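Local coordinates for protein endoglucanase A (Clostridium cellulolyticum, PDB 1EDG) that probably hydrolyses internal beta-1,4-glucosidic bonds of cellulose, as a glycosyl hydrolase family 5 endoglucanase with a TIM-barrel catalytic domain, at residues Lys27-Gly32 with Phe75-Ile80; Met115-Asn120 with Glu161-Glu166; Met168-Leu173 with Tyr224-Asp229; Tyr218-Gly223 with Ile250-Ala255; Val303-Cys308 with Arg333-Ile338. All coordinates share one frame; numbering follows the deposited sequence.

Contact 1: residues Lys27-Gly32 with Phe75-Ile80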
# COMPACT_ATOMS: atom_id res chain seq x y z
N LYS A 27 13.10 -0.20 8.33
CA LYS A 27 12.92 0.04 9.75
C LYS A 27 12.67 1.53 9.99
O LYS A 27 11.84 1.89 10.83
CB LYS A 27 14.16 -0.40 10.53
CG LYS A 27 14.38 -1.89 10.53
CD LYS A 27 15.72 -2.25 11.16
CE LYS A 27 15.79 -1.83 12.62
NZ LYS A 27 17.09 -2.25 13.21
N GLY A 28 13.36 2.39 9.24
CA GLY A 28 13.20 3.82 9.38
C GLY A 28 11.81 4.33 9.03
O GLY A 28 11.37 5.36 9.55
N LEU A 29 11.11 3.61 8.15
CA LEU A 29 9.75 4.01 7.76
C LEU A 29 8.81 3.87 8.96
O LEU A 29 7.76 4.53 9.03
CB LEU A 29 9.25 3.16 6.59
CG LEU A 29 10.10 3.08 5.31
CD1 LEU A 29 9.27 2.46 4.20
CD2 LEU A 29 10.57 4.43 4.87
N ARG A 30 9.18 2.96 9.87
CA ARG A 30 8.49 2.67 11.13
C ARG A 30 7.07 2.09 11.12
O ARG A 30 6.85 0.98 11.61
CB ARG A 30 8.57 3.87 12.07
CG ARG A 30 8.27 3.49 13.51
CD ARG A 30 8.43 4.66 14.46
NE ARG A 30 8.25 4.23 15.85
CZ ARG A 30 7.46 4.84 16.73
NH1 ARG A 30 6.77 5.91 16.39
NH2 ARG A 30 7.38 4.37 17.97
N LEU A 31 6.12 2.87 10.60
CA LEU A 31 4.71 2.47 10.53
C LEU A 31 4.08 3.46 9.56
O LEU A 31 4.40 4.65 9.60
CB LEU A 31 4.04 2.60 11.91
CG LEU A 31 2.57 2.21 12.03
CD1 LEU A 31 2.38 0.73 11.79
CD2 LEU A 31 2.04 2.59 13.41
N GLY A 32 3.20 2.98 8.69
CA GLY A 32 2.58 3.88 7.72
C GLY A 32 1.07 4.03 7.79
O GLY A 32 0.36 3.22 8.39
N PHE A 75 3.26 7.69 13.28
CA PHE A 75 3.42 7.21 11.91
C PHE A 75 4.57 7.98 11.27
O PHE A 75 4.71 9.18 11.51
CB PHE A 75 2.15 7.46 11.09
CG PHE A 75 0.97 6.62 11.52
CD1 PHE A 75 0.83 5.31 11.06
CD2 PHE A 75 -0.01 7.14 12.37
CE1 PHE A 75 -0.28 4.54 11.43
CE2 PHE A 75 -1.10 6.38 12.74
CZ PHE A 75 -1.24 5.07 12.28
N ASN A 76 5.41 7.31 10.48
CA ASN A 76 6.51 8.02 9.82
C ASN A 76 6.47 7.88 8.29
O ASN A 76 7.35 8.36 7.58
CB ASN A 76 7.87 7.57 10.36
CG ASN A 76 8.99 8.57 10.06
OD1 ASN A 76 8.78 9.78 10.13
ND2 ASN A 76 10.16 8.07 9.71
N THR A 77 5.40 7.27 7.79
CA THR A 77 5.25 7.06 6.35
C THR A 77 3.79 7.25 5.94
O THR A 77 2.88 6.80 6.63
CB THR A 77 5.67 5.62 5.96
OG1 THR A 77 7.03 5.41 6.36
CG2 THR A 77 5.54 5.40 4.45
N VAL A 78 3.58 7.96 4.83
CA VAL A 78 2.23 8.14 4.31
C VAL A 78 2.20 7.60 2.89
O VAL A 78 3.07 7.93 2.07
CB VAL A 78 1.81 9.64 4.25
CG1 VAL A 78 0.41 9.76 3.66
CG2 VAL A 78 1.85 10.27 5.63
N ARG A 79 1.27 6.69 2.61
CA ARG A 79 1.14 6.19 1.24
C ARG A 79 -0.00 7.00 0.64
O ARG A 79 -1.05 7.20 1.28
CB ARG A 79 0.82 4.69 1.18
CG ARG A 79 0.96 4.15 -0.26
CD ARG A 79 0.92 2.63 -0.38
NE ARG A 79 -0.45 2.18 -0.25
CZ ARG A 79 -1.13 1.47 -1.15
NH1 ARG A 79 -0.59 1.07 -2.29
NH2 ARG A 79 -2.41 1.27 -0.93
N ILE A 80 0.23 7.52 -0.56
CA ILE A 80 -0.75 8.34 -1.25
C ILE A 80 -1.21 7.66 -2.54
O ILE A 80 -0.55 7.76 -3.58
CB ILE A 80 -0.17 9.74 -1.57
CG1 ILE A 80 0.24 10.45 -0.27
CG2 ILE A 80 -1.17 10.57 -2.34
CD1 ILE A 80 0.93 11.78 -0.48
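N76 and T77 meet the carbonyls of G28, L29 and L31 where helix 21-29 gives way to the first strand of the TIM barrel. Hydrogen bonds dominate. N76 ND2 donates to G28 O at 3.0 Å, with the acceptor lying in the amide plane; CG anti to the backbone N (chi1 -161°) carries the amide to the helix end. T77 OG1 donates to L29 O over 2.9 Å, approaching well to the side of the carbonyl (C=O...O angle 109°), and L31 N gives the same oxygen a second bond. L31 O accepts from N76 N at 3.0 Å and, weakly, from T77 N. A CA-H...O contact of 3.1 Å joins G32 CA to T77 O at the parallel bridge between strands 32-34 and 77-80. The main apolar contact is between L31 and F75: L31 CD2 lies 3.6 Å from F75 CE1, with M371 and I368 of helix 365-374 alongside. R30, first to leave helical geometry (positive phi), separates L29 and L31, whose carbonyls both accept from segment 75-80. Donors at and just before the start of strand 77-80 thus meet carbonyls of the helix end and beyond, by side chain and main chain alike.

Contact 2: residues Met115-Asn120 with Glu161-Glu166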
# COMPACT_ATOMS: atom_id res chain seq x y z
N MET A 115 8.71 13.13 6.79
CA MET A 115 8.15 11.79 6.67
C MET A 115 8.52 11.16 5.34
O MET A 115 9.05 11.82 4.45
CB MET A 115 6.63 11.84 6.77
CG MET A 115 6.09 12.38 8.08
SD MET A 115 4.30 12.56 8.03
CE MET A 115 3.77 11.01 8.68
N TYR A 116 8.28 9.86 5.24
CA TYR A 116 8.53 9.13 4.00
C TYR A 116 7.18 9.07 3.26
O TYR A 116 6.12 9.04 3.89
CB TYR A 116 9.06 7.72 4.31
CG TYR A 116 10.49 7.72 4.81
CD1 TYR A 116 10.78 7.91 6.16
CD2 TYR A 116 11.55 7.55 3.92
CE1 TYR A 116 12.10 7.96 6.61
CE2 TYR A 116 12.87 7.59 4.35
CZ TYR A 116 13.14 7.80 5.70
OH TYR A 116 14.45 7.87 6.12
N VAL A 117 7.22 9.10 1.94
CA VAL A 117 6.00 9.07 1.14
C VAL A 117 6.08 8.02 0.04
O VAL A 117 7.12 7.85 -0.59
CB VAL A 117 5.75 10.44 0.47
CG1 VAL A 117 4.47 10.39 -0.39
CG2 VAL A 117 5.63 11.53 1.51
N ILE A 118 4.97 7.33 -0.18
CA ILE A 118 4.89 6.34 -1.24
C ILE A 118 3.84 6.85 -2.23
O ILE A 118 2.69 7.06 -1.85
CB ILE A 118 4.45 4.96 -0.73
CG1 ILE A 118 5.52 4.36 0.19
CG2 ILE A 118 4.19 4.02 -1.92
CD1 ILE A 118 5.05 3.13 0.93
N LEU A 119 4.25 7.08 -3.47
CA LEU A 119 3.35 7.55 -4.53
C LEU A 119 3.17 6.37 -5.50
O LEU A 119 4.15 5.75 -5.90
CB LEU A 119 3.99 8.71 -5.29
CG LEU A 119 3.30 10.07 -5.46
CD1 LEU A 119 3.93 10.74 -6.65
CD2 LEU A 119 1.81 9.94 -5.67
N ASN A 120 1.94 6.09 -5.92
CA ASN A 120 1.70 4.97 -6.83
C ASN A 120 0.70 5.30 -7.95
O ASN A 120 0.43 6.48 -8.21
CB ASN A 120 1.16 3.76 -6.03
CG ASN A 120 -0.36 3.86 -5.69
OD1 ASN A 120 -1.06 4.79 -6.10
ND2 ASN A 120 -0.86 2.87 -4.98
N GLU A 161 15.59 10.19 -1.15
CA GLU A 161 15.10 8.87 -0.75
C GLU A 161 13.84 8.84 0.10
O GLU A 161 13.26 7.77 0.30
CB GLU A 161 16.21 8.05 -0.07
CG GLU A 161 16.60 8.49 1.35
CD GLU A 161 17.39 9.80 1.40
OE1 GLU A 161 18.19 10.08 0.47
OE2 GLU A 161 17.21 10.56 2.39
N HIS A 162 13.39 9.99 0.59
CA HIS A 162 12.16 10.03 1.37
C HIS A 162 10.94 9.74 0.49
O HIS A 162 9.88 9.38 1.01
CB HIS A 162 12.01 11.37 2.09
CG HIS A 162 12.84 11.46 3.33
ND1 HIS A 162 14.19 11.72 3.31
CD2 HIS A 162 12.51 11.25 4.63
CE1 HIS A 162 14.67 11.66 4.54
NE2 HIS A 162 13.67 11.38 5.36
N LEU A 163 11.09 9.89 -0.82
CA LEU A 163 10.00 9.61 -1.76
C LEU A 163 10.24 8.27 -2.46
O LEU A 163 11.28 8.06 -3.08
CB LEU A 163 9.87 10.74 -2.79
CG LEU A 163 8.79 10.60 -3.86
CD1 LEU A 163 7.42 10.51 -3.22
CD2 LEU A 163 8.87 11.77 -4.83
N ILE A 164 9.26 7.37 -2.33
CA ILE A 164 9.31 6.03 -2.90
C ILE A 164 8.21 5.91 -3.96
O ILE A 164 7.11 6.43 -3.77
CB ILE A 164 9.02 4.98 -1.78
CG1 ILE A 164 10.04 5.14 -0.65
CG2 ILE A 164 9.03 3.56 -2.35
CD1 ILE A 164 9.57 4.57 0.68
N PHE A 165 8.51 5.25 -5.08
CA PHE A 165 7.54 5.07 -6.16
C PHE A 165 7.04 3.63 -6.17
O PHE A 165 7.85 2.71 -6.13
CB PHE A 165 8.16 5.35 -7.53
CG PHE A 165 8.50 6.79 -7.78
CD1 PHE A 165 7.89 7.81 -7.05
CD2 PHE A 165 9.40 7.12 -8.79
CE1 PHE A 165 8.18 9.15 -7.32
CE2 PHE A 165 9.71 8.46 -9.07
CZ PHE A 165 9.09 9.48 -8.33
N GLU A 166 5.73 3.45 -6.25
CA GLU A 166 5.10 2.13 -6.31
C GLU A 166 4.44 2.08 -7.69
O GLU A 166 3.39 2.69 -7.91
CB GLU A 166 4.06 2.00 -5.20
CG GLU A 166 3.31 0.68 -5.17
CD GLU A 166 2.16 0.71 -4.17
OE1 GLU A 166 2.34 1.24 -3.06
OE2 GLU A 166 1.07 0.21 -4.49
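The rings of Y116 and H162 stack at the N-terminal ends of the third and fourth strands of the TIM barrel, which run parallel as 116-120 and 163-166 and differ in direction by 28°. It is an offset stack, centroids 4.3 Å apart and planes 19° from each other. H162 CD2 sits over the centre of the tyrosine ring, whereas Y116 CE2 lies over the imidazole toward its rim. Both residues have CG anti to the carbonyl carbon, which sets each ring beside its own backbone N, where the two overlap. H162 CD2 also comes within 3.5 Å of M115 O near the ring plane, and ND1 is held by D160.

Between the stack and E166 the two backbones alternate as donor and acceptor. V117 N donates to H162 O, I164 N to V117 O, L119 N to I164 O and E166 N to L119 O, all nearly straight. I118 and I164 share the face that also carries E166, with I118 CG1 at 4.1 Å from I164 CB. V117, L119, L163 and F165 occupy the other face, where helix 97-111 packs against V117 and L119.

At the far end E166 extends beside N120, CB to CB 3.5 Å, both pointing the same way. Its carboxylate has R79 as salt-bridge partner, while N120 OD1 accepts from V82 N. The carboxylate and amide planes are almost perpendicular, and N120 ND2 makes a weak 3.3 Å bond to E166 OE2.

Contact 3: residues Met168-Leu173 with Tyr224-Asp229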
# COMPACT_ATOMS: atom_id res chain seq x y z
N MET A 168 2.61 -0.10 -9.62
CA MET A 168 1.22 -0.52 -9.75
C MET A 168 0.68 -0.91 -8.38
O MET A 168 1.45 -1.27 -7.48
CB MET A 168 1.09 -1.72 -10.69
CG MET A 168 1.51 -1.42 -12.12
SD MET A 168 1.55 -2.89 -13.17
CE MET A 168 3.12 -3.59 -12.67
N ASN A 169 -0.64 -0.88 -8.24
CA ASN A 169 -1.30 -1.22 -6.99
C ASN A 169 -1.64 -2.71 -6.87
O ASN A 169 -0.90 -3.48 -6.24
CB ASN A 169 -2.57 -0.35 -6.83
CG ASN A 169 -3.35 -0.69 -5.58
OD1 ASN A 169 -2.80 -0.75 -4.49
ND2 ASN A 169 -4.65 -0.92 -5.74
N GLU A 170 -2.76 -3.12 -7.45
CA GLU A 170 -3.19 -4.52 -7.44
C GLU A 170 -3.48 -4.98 -8.87
O GLU A 170 -4.63 -5.27 -9.21
CB GLU A 170 -4.43 -4.69 -6.54
CG GLU A 170 -4.17 -4.44 -5.06
CD GLU A 170 -5.39 -4.63 -4.17
OE1 GLU A 170 -6.52 -4.77 -4.67
OE2 GLU A 170 -5.22 -4.63 -2.93
N PRO A 171 -2.44 -5.06 -9.72
CA PRO A 171 -2.64 -5.49 -11.11
C PRO A 171 -3.31 -6.87 -11.13
O PRO A 171 -2.87 -7.79 -10.44
CB PRO A 171 -1.22 -5.49 -11.68
CG PRO A 171 -0.38 -5.80 -10.48
CD PRO A 171 -1.01 -4.98 -9.38
N ARG A 172 -4.38 -7.00 -11.90
CA ARG A 172 -5.13 -8.25 -11.93
C ARG A 172 -6.04 -8.29 -13.14
O ARG A 172 -6.18 -7.30 -13.86
CB ARG A 172 -5.99 -8.32 -10.66
CG ARG A 172 -7.06 -7.23 -10.60
CD ARG A 172 -7.65 -7.06 -9.21
NE ARG A 172 -8.77 -6.12 -9.19
CZ ARG A 172 -8.65 -4.80 -9.20
NH1 ARG A 172 -7.46 -4.22 -9.23
NH2 ARG A 172 -9.74 -4.04 -9.18
N LEU A 173 -6.69 -9.44 -13.35
CA LEU A 173 -7.62 -9.60 -14.46
C LEU A 173 -9.02 -9.20 -14.00
O LEU A 173 -9.81 -10.04 -13.57
CB LEU A 173 -7.62 -11.05 -14.96
CG LEU A 173 -6.31 -11.55 -15.58
CD1 LEU A 173 -6.40 -13.04 -15.86
CD2 LEU A 173 -6.00 -10.77 -16.85
N TYR A 224 0.83 -10.60 -8.65
CA TYR A 224 -0.59 -10.64 -8.99
C TYR A 224 -1.49 -10.21 -7.82
O TYR A 224 -1.43 -10.79 -6.73
CB TYR A 224 -0.98 -12.05 -9.47
CG TYR A 224 -2.34 -12.13 -10.12
CD1 TYR A 224 -2.52 -11.79 -11.46
CD2 TYR A 224 -3.46 -12.52 -9.39
CE1 TYR A 224 -3.78 -11.82 -12.06
CE2 TYR A 224 -4.73 -12.56 -9.97
CZ TYR A 224 -4.88 -12.20 -11.30
OH TYR A 224 -6.14 -12.19 -11.86
N VAL A 225 -2.31 -9.18 -8.06
CA VAL A 225 -3.25 -8.57 -7.10
C VAL A 225 -2.57 -8.20 -5.77
O VAL A 225 -3.24 -8.04 -4.75
CB VAL A 225 -4.49 -9.46 -6.78
CG1 VAL A 225 -5.64 -8.61 -6.25
CG2 VAL A 225 -4.95 -10.15 -8.00
N ALA A 226 -1.25 -8.02 -5.82
CA ALA A 226 -0.44 -7.68 -4.64
C ALA A 226 -0.64 -8.70 -3.51
O ALA A 226 -0.48 -8.37 -2.33
CB ALA A 226 -0.75 -6.26 -4.15
N SER A 227 -1.00 -9.93 -3.85
CA SER A 227 -1.20 -10.95 -2.81
C SER A 227 0.14 -11.56 -2.39
O SER A 227 1.14 -11.46 -3.10
CB SER A 227 -2.15 -12.05 -3.30
OG SER A 227 -1.57 -12.79 -4.36
N PRO A 228 0.20 -12.13 -1.17
CA PRO A 228 1.45 -12.74 -0.71
C PRO A 228 1.86 -13.84 -1.69
O PRO A 228 3.03 -13.93 -2.07
CB PRO A 228 1.06 -13.31 0.65
CG PRO A 228 0.03 -12.33 1.14
CD PRO A 228 -0.81 -12.12 -0.10
N ASP A 229 0.89 -14.64 -2.14
CA ASP A 229 1.16 -15.72 -3.09
C ASP A 229 1.62 -15.20 -4.44
O ASP A 229 2.39 -15.85 -5.13
CB ASP A 229 -0.07 -16.61 -3.27
CG ASP A 229 -0.32 -17.52 -2.07
OD1 ASP A 229 0.65 -17.85 -1.35
OD2 ASP A 229 -1.48 -17.92 -1.85
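The Y224 ring carries P171 O over one face, 4.1 Å above its plane and offset toward the rim, while R172 CA and L173 N approach it obliquely. The other flat group, the R172 guanidinium, holds E170 O at its edge and in its plane, through NH1 at 3.0 Å; NE is salt-bridged to E179. Segment 168-173 is a loop after the fourth strand of the TIM barrel, and 224-229 leads from the fifth strand into helix 228-232, with S227 at its N-cap.

Y224 OH takes a nearly straight bond from L173 N at 3.2 Å and is also bonded to N178 O. CG anti to the backbone N (chi1 -168°) turns the ring back toward segment 168-173, although its CB points away. V225 N donates to P171 O over 2.8 Å, fastening the segments by their backbones. V225 CG2 packs tightly on R172 CB, only 3.4 Å away, and CG1 reaches toward the E170 CB. A226 CB points toward segment 168-173 and meets N169 O.

E170 belongs to an Asn-Glu-Pro sequence that, in family 5 glycosyl hydrolases, follows the fourth strand and supplies the acid/base; the position here is consistent with that role. Its OE2 bonds to H254 ND1, and its aliphatic stem lies over the V225 peptide, with CG 3.7 Å from V225 O.

Contact 4: residues Tyr218-Gly223 with Ile250-Ala255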
# COMPACT_ATOMS: atom_id res chain seq x y z
N TYR A 218 14.25 4.12 -3.89
CA TYR A 218 13.64 2.81 -3.73
C TYR A 218 12.35 2.73 -4.54
O TYR A 218 11.60 3.72 -4.63
CB TYR A 218 13.34 2.53 -2.25
CG TYR A 218 14.56 2.18 -1.44
CD1 TYR A 218 15.37 3.17 -0.89
CD2 TYR A 218 14.92 0.84 -1.24
CE1 TYR A 218 16.51 2.84 -0.16
CE2 TYR A 218 16.06 0.51 -0.52
CZ TYR A 218 16.85 1.50 0.02
OH TYR A 218 17.97 1.16 0.73
N LEU A 219 12.11 1.58 -5.16
CA LEU A 219 10.92 1.35 -5.97
C LEU A 219 10.19 0.12 -5.44
O LEU A 219 10.82 -0.83 -4.99
CB LEU A 219 11.33 1.12 -7.44
CG LEU A 219 12.20 2.20 -8.09
CD1 LEU A 219 12.57 1.80 -9.52
CD2 LEU A 219 11.47 3.55 -8.09
N MET A 220 8.86 0.13 -5.49
CA MET A 220 8.06 -0.99 -5.02
C MET A 220 7.37 -1.72 -6.17
O MET A 220 6.83 -1.08 -7.08
CB MET A 220 7.00 -0.52 -4.01
CG MET A 220 7.56 -0.12 -2.66
SD MET A 220 6.35 0.77 -1.63
CE MET A 220 5.11 -0.50 -1.33
N CYS A 221 7.36 -3.05 -6.10
CA CYS A 221 6.74 -3.87 -7.13
C CYS A 221 5.90 -4.99 -6.53
O CYS A 221 6.36 -5.73 -5.65
CB CYS A 221 7.82 -4.51 -8.01
SG CYS A 221 8.87 -3.33 -8.88
N PRO A 222 4.61 -5.08 -6.93
CA PRO A 222 3.70 -6.11 -6.44
C PRO A 222 3.64 -7.28 -7.44
O PRO A 222 4.11 -7.16 -8.58
CB PRO A 222 2.36 -5.39 -6.41
CG PRO A 222 2.44 -4.54 -7.63
CD PRO A 222 3.86 -3.99 -7.58
N GLY A 223 3.10 -8.40 -6.98
CA GLY A 223 2.88 -9.56 -7.82
C GLY A 223 1.40 -9.51 -8.14
O GLY A 223 0.75 -8.49 -7.89
N ILE A 250 11.77 -3.01 -3.60
CA ILE A 250 10.98 -3.50 -2.47
C ILE A 250 9.75 -4.26 -2.96
O ILE A 250 9.05 -3.80 -3.87
CB ILE A 250 10.50 -2.30 -1.60
CG1 ILE A 250 11.70 -1.48 -1.12
CG2 ILE A 250 9.68 -2.79 -0.42
CD1 ILE A 250 11.31 -0.18 -0.44
N VAL A 251 9.48 -5.42 -2.37
CA VAL A 251 8.31 -6.21 -2.73
C VAL A 251 7.09 -5.63 -2.00
O VAL A 251 7.15 -5.35 -0.80
CB VAL A 251 8.48 -7.69 -2.32
CG1 VAL A 251 7.28 -8.51 -2.75
CG2 VAL A 251 9.76 -8.25 -2.92
N SER A 252 5.99 -5.49 -2.73
CA SER A 252 4.76 -4.95 -2.17
C SER A 252 3.69 -6.03 -2.01
O SER A 252 3.43 -6.79 -2.95
CB SER A 252 4.22 -3.85 -3.08
OG SER A 252 2.94 -3.41 -2.67
N VAL A 253 3.10 -6.14 -0.83
CA VAL A 253 2.03 -7.11 -0.60
C VAL A 253 0.91 -6.44 0.19
O VAL A 253 1.16 -5.49 0.95
CB VAL A 253 2.48 -8.39 0.18
CG1 VAL A 253 3.67 -9.06 -0.51
CG2 VAL A 253 2.79 -8.07 1.62
N HIS A 254 -0.32 -6.89 -0.04
CA HIS A 254 -1.48 -6.37 0.68
C HIS A 254 -2.06 -7.61 1.32
O HIS A 254 -2.14 -8.65 0.68
CB HIS A 254 -2.50 -5.73 -0.28
CG HIS A 254 -2.01 -4.47 -0.93
ND1 HIS A 254 -2.72 -3.82 -1.92
CD2 HIS A 254 -0.89 -3.74 -0.74
CE1 HIS A 254 -2.05 -2.75 -2.31
NE2 HIS A 254 -0.94 -2.68 -1.61
N ALA A 255 -2.43 -7.53 2.59
CA ALA A 255 -2.95 -8.71 3.24
C ALA A 255 -3.96 -8.48 4.35
O ALA A 255 -3.60 -8.30 5.51
CB ALA A 255 -1.79 -9.56 3.76
O HOH W 1 2.52 -9.14 -4.28
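Parallel strand pairing joins Y218-G223 to I250-A255, segments on the fifth (219-222) and sixth (249-254) strands of the TIM barrel, which form a beta-alpha-beta unit with helix 228-232. The short strands differ in direction by 48°. I250 grips the fifth strand twice, its N donating to L219 O at 2.8 Å and its O accepting from C221 N. S252 N then reaches C221 O from above the carbonyl plane, 52° out of it, at 3.0 Å. Beyond this the backbones diverge, and a water bridges them: G223 N donates to it, and it donates to S252 O over 2.8 Å.

Side chains close the same seam. I250 CD1 lies across Y218, 3.8 Å from its CD2, the two side chains meeting at about a right angle. M220 CG packs on I250 CB, and the bend at chi3 (66°) brings its CE within 3.9 Å of S252 OG.

The fifth strand continues the sheet from F165 of the fourth, and V251 and V253 pass it on to strand 303-308. L219 and C221 lean on helix 187-209, V251 and V253 on helix 279-297, while M220 touches I164 and E166, and I250 touches I304.

Contact 5: residues Val303-Cys308 with Arg333-Ile338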
# COMPACT_ATOMS: atom_id res chain seq x y z
N VAL A 303 10.44 -5.97 2.18
CA VAL A 303 9.03 -6.20 1.86
C VAL A 303 8.17 -5.24 2.70
O VAL A 303 8.46 -5.00 3.88
CB VAL A 303 8.59 -7.65 2.18
CG1 VAL A 303 7.12 -7.85 1.82
CG2 VAL A 303 9.45 -8.66 1.43
N ILE A 304 7.14 -4.67 2.07
CA ILE A 304 6.24 -3.76 2.76
C ILE A 304 4.80 -4.22 2.57
O ILE A 304 4.39 -4.55 1.45
CB ILE A 304 6.37 -2.30 2.20
CG1 ILE A 304 7.69 -1.66 2.62
CG2 ILE A 304 5.19 -1.44 2.66
CD1 ILE A 304 7.91 -0.28 2.03
N ILE A 305 4.07 -4.35 3.67
CA ILE A 305 2.65 -4.70 3.61
C ILE A 305 2.01 -3.31 3.47
O ILE A 305 1.83 -2.58 4.46
CB ILE A 305 2.16 -5.42 4.89
CG1 ILE A 305 2.82 -6.81 5.00
CG2 ILE A 305 0.64 -5.58 4.87
CD1 ILE A 305 2.49 -7.57 6.27
N GLY A 306 1.78 -2.90 2.22
CA GLY A 306 1.22 -1.60 1.92
C GLY A 306 -0.21 -1.35 2.34
O GLY A 306 -0.65 -0.20 2.35
N GLU A 307 -0.95 -2.41 2.63
CA GLU A 307 -2.33 -2.29 3.07
C GLU A 307 -2.71 -3.42 4.03
O GLU A 307 -2.43 -4.59 3.77
CB GLU A 307 -3.32 -2.33 1.89
CG GLU A 307 -3.26 -1.13 0.95
CD GLU A 307 -4.38 -1.14 -0.09
OE1 GLU A 307 -5.43 -1.77 0.13
OE2 GLU A 307 -4.19 -0.50 -1.14
N CYS A 308 -3.30 -3.03 5.16
CA CYS A 308 -3.78 -3.97 6.17
C CYS A 308 -4.83 -3.24 7.01
O CYS A 308 -5.00 -2.02 6.88
CB CYS A 308 -2.63 -4.50 7.04
SG CYS A 308 -1.78 -3.27 8.04
N ARG A 333 9.63 -10.13 11.84
CA ARG A 333 10.16 -10.64 10.57
C ARG A 333 10.69 -9.51 9.67
O ARG A 333 10.91 -9.71 8.47
CB ARG A 333 9.09 -11.46 9.84
CG ARG A 333 8.66 -12.72 10.59
CD ARG A 333 7.31 -13.19 10.09
NE ARG A 333 6.84 -14.43 10.72
CZ ARG A 333 6.30 -14.51 11.93
NH1 ARG A 333 6.15 -13.42 12.67
NH2 ARG A 333 5.89 -15.68 12.40
N GLY A 334 10.90 -8.33 10.27
CA GLY A 334 11.43 -7.18 9.56
C GLY A 334 10.51 -6.54 8.53
O GLY A 334 10.98 -5.77 7.68
N ILE A 335 9.21 -6.79 8.63
CA ILE A 335 8.23 -6.27 7.68
C ILE A 335 7.47 -5.03 8.18
O ILE A 335 6.97 -5.01 9.31
CB ILE A 335 7.18 -7.35 7.35
CG1 ILE A 335 7.86 -8.66 6.90
CG2 ILE A 335 6.20 -6.85 6.30
CD1 ILE A 335 6.93 -9.87 6.91
N LEU A 336 7.37 -4.01 7.31
CA LEU A 336 6.64 -2.78 7.64
C LEU A 336 5.15 -2.98 7.35
O LEU A 336 4.79 -3.71 6.43
CB LEU A 336 7.13 -1.61 6.76
CG LEU A 336 6.39 -0.29 6.98
CD1 LEU A 336 6.86 0.32 8.27
CD2 LEU A 336 6.63 0.67 5.83
N CYS A 337 4.30 -2.32 8.14
CA CYS A 337 2.84 -2.36 7.97
C CYS A 337 2.31 -0.96 7.69
O CYS A 337 2.77 0.02 8.29
CB CYS A 337 2.17 -2.88 9.24
SG CYS A 337 2.44 -4.61 9.57
N ILE A 338 1.35 -0.85 6.77
CA ILE A 338 0.74 0.44 6.44
C ILE A 338 -0.78 0.25 6.52
O ILE A 338 -1.35 -0.58 5.81
CB ILE A 338 1.14 0.95 5.03
CG1 ILE A 338 2.67 1.06 4.92
CG2 ILE A 338 0.53 2.33 4.76
CD1 ILE A 338 3.17 1.61 3.59
O HOH W 2 10.99 -5.43 4.99
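I304 and L336 lie side by side, pointing the same way, on neighbouring parallel strands of the TIM barrel, the seventh (303-308) and the eighth (336-339). These belong to one beta-alpha-beta unit, with helix 316-332 between them. I304 CG2 is 4.1 Å from L336 CD2 and also meets I338 CD1, at 3.8 Å, where the side chains pass obliquely. In I304, CG1 is anti to the carbonyl carbon (chi1 -72°) and CG2 anti to the backbone N; CG2 meets both partners, CG1 only L336. I338 CB also lies 3.4 Å from G306 O.

On the other face I305 packs on I335, CG1 to CG2 at 3.6 Å, again at an oblique angle. This side is closed by helices: Y326 of helix 316-332 touches I305, C308 and C337, while I292 of helix 279-297 covers V303 and I335.

The backbone pairing is short. I305 N donates to L336 O at 2.9 Å, and I338 N makes only a weak, bent bond to I305 O. L336 N is buried with no partner in the model. E307 sits where family 5 enzymes carry the nucleophile, at the C-terminal end of the seventh strand, consistent with that role; its carboxylate is salt-bridged to R79 and hydrogen-bonded to Y256.

At the opposite end G334 is the C-prime residue of a Schellman motif closing helix 316-332. Here a water accepts from V303 N and donates to G334 O at 2.7 Å.

Contacts 2, 4 and 5 pair strands of one closed eight-stranded barrel, contact 1 joins the end of helix 21-29 and the start of the first strand to the second, and contact 3 joins segments at the barrel's C-terminal end. Neighbouring contacts are linked by probable backbone hydrogen bonds: I80 N to I118 O between contacts 1 and 2, F165 O to M220 N between 2 and 4, V253 O to G306 N between 4 and 5, and G32 N to C337 O closing the circle. The probable active site draws on all five. R79 of contact 1 bridges contacts 2 and 5, its NH1 2.9 Å from E166 OE2, and H254 of contact 4 lies beside contact 3. E170 OE2 is 4.2 Å from E307 OE1, across the expected site of cleavage.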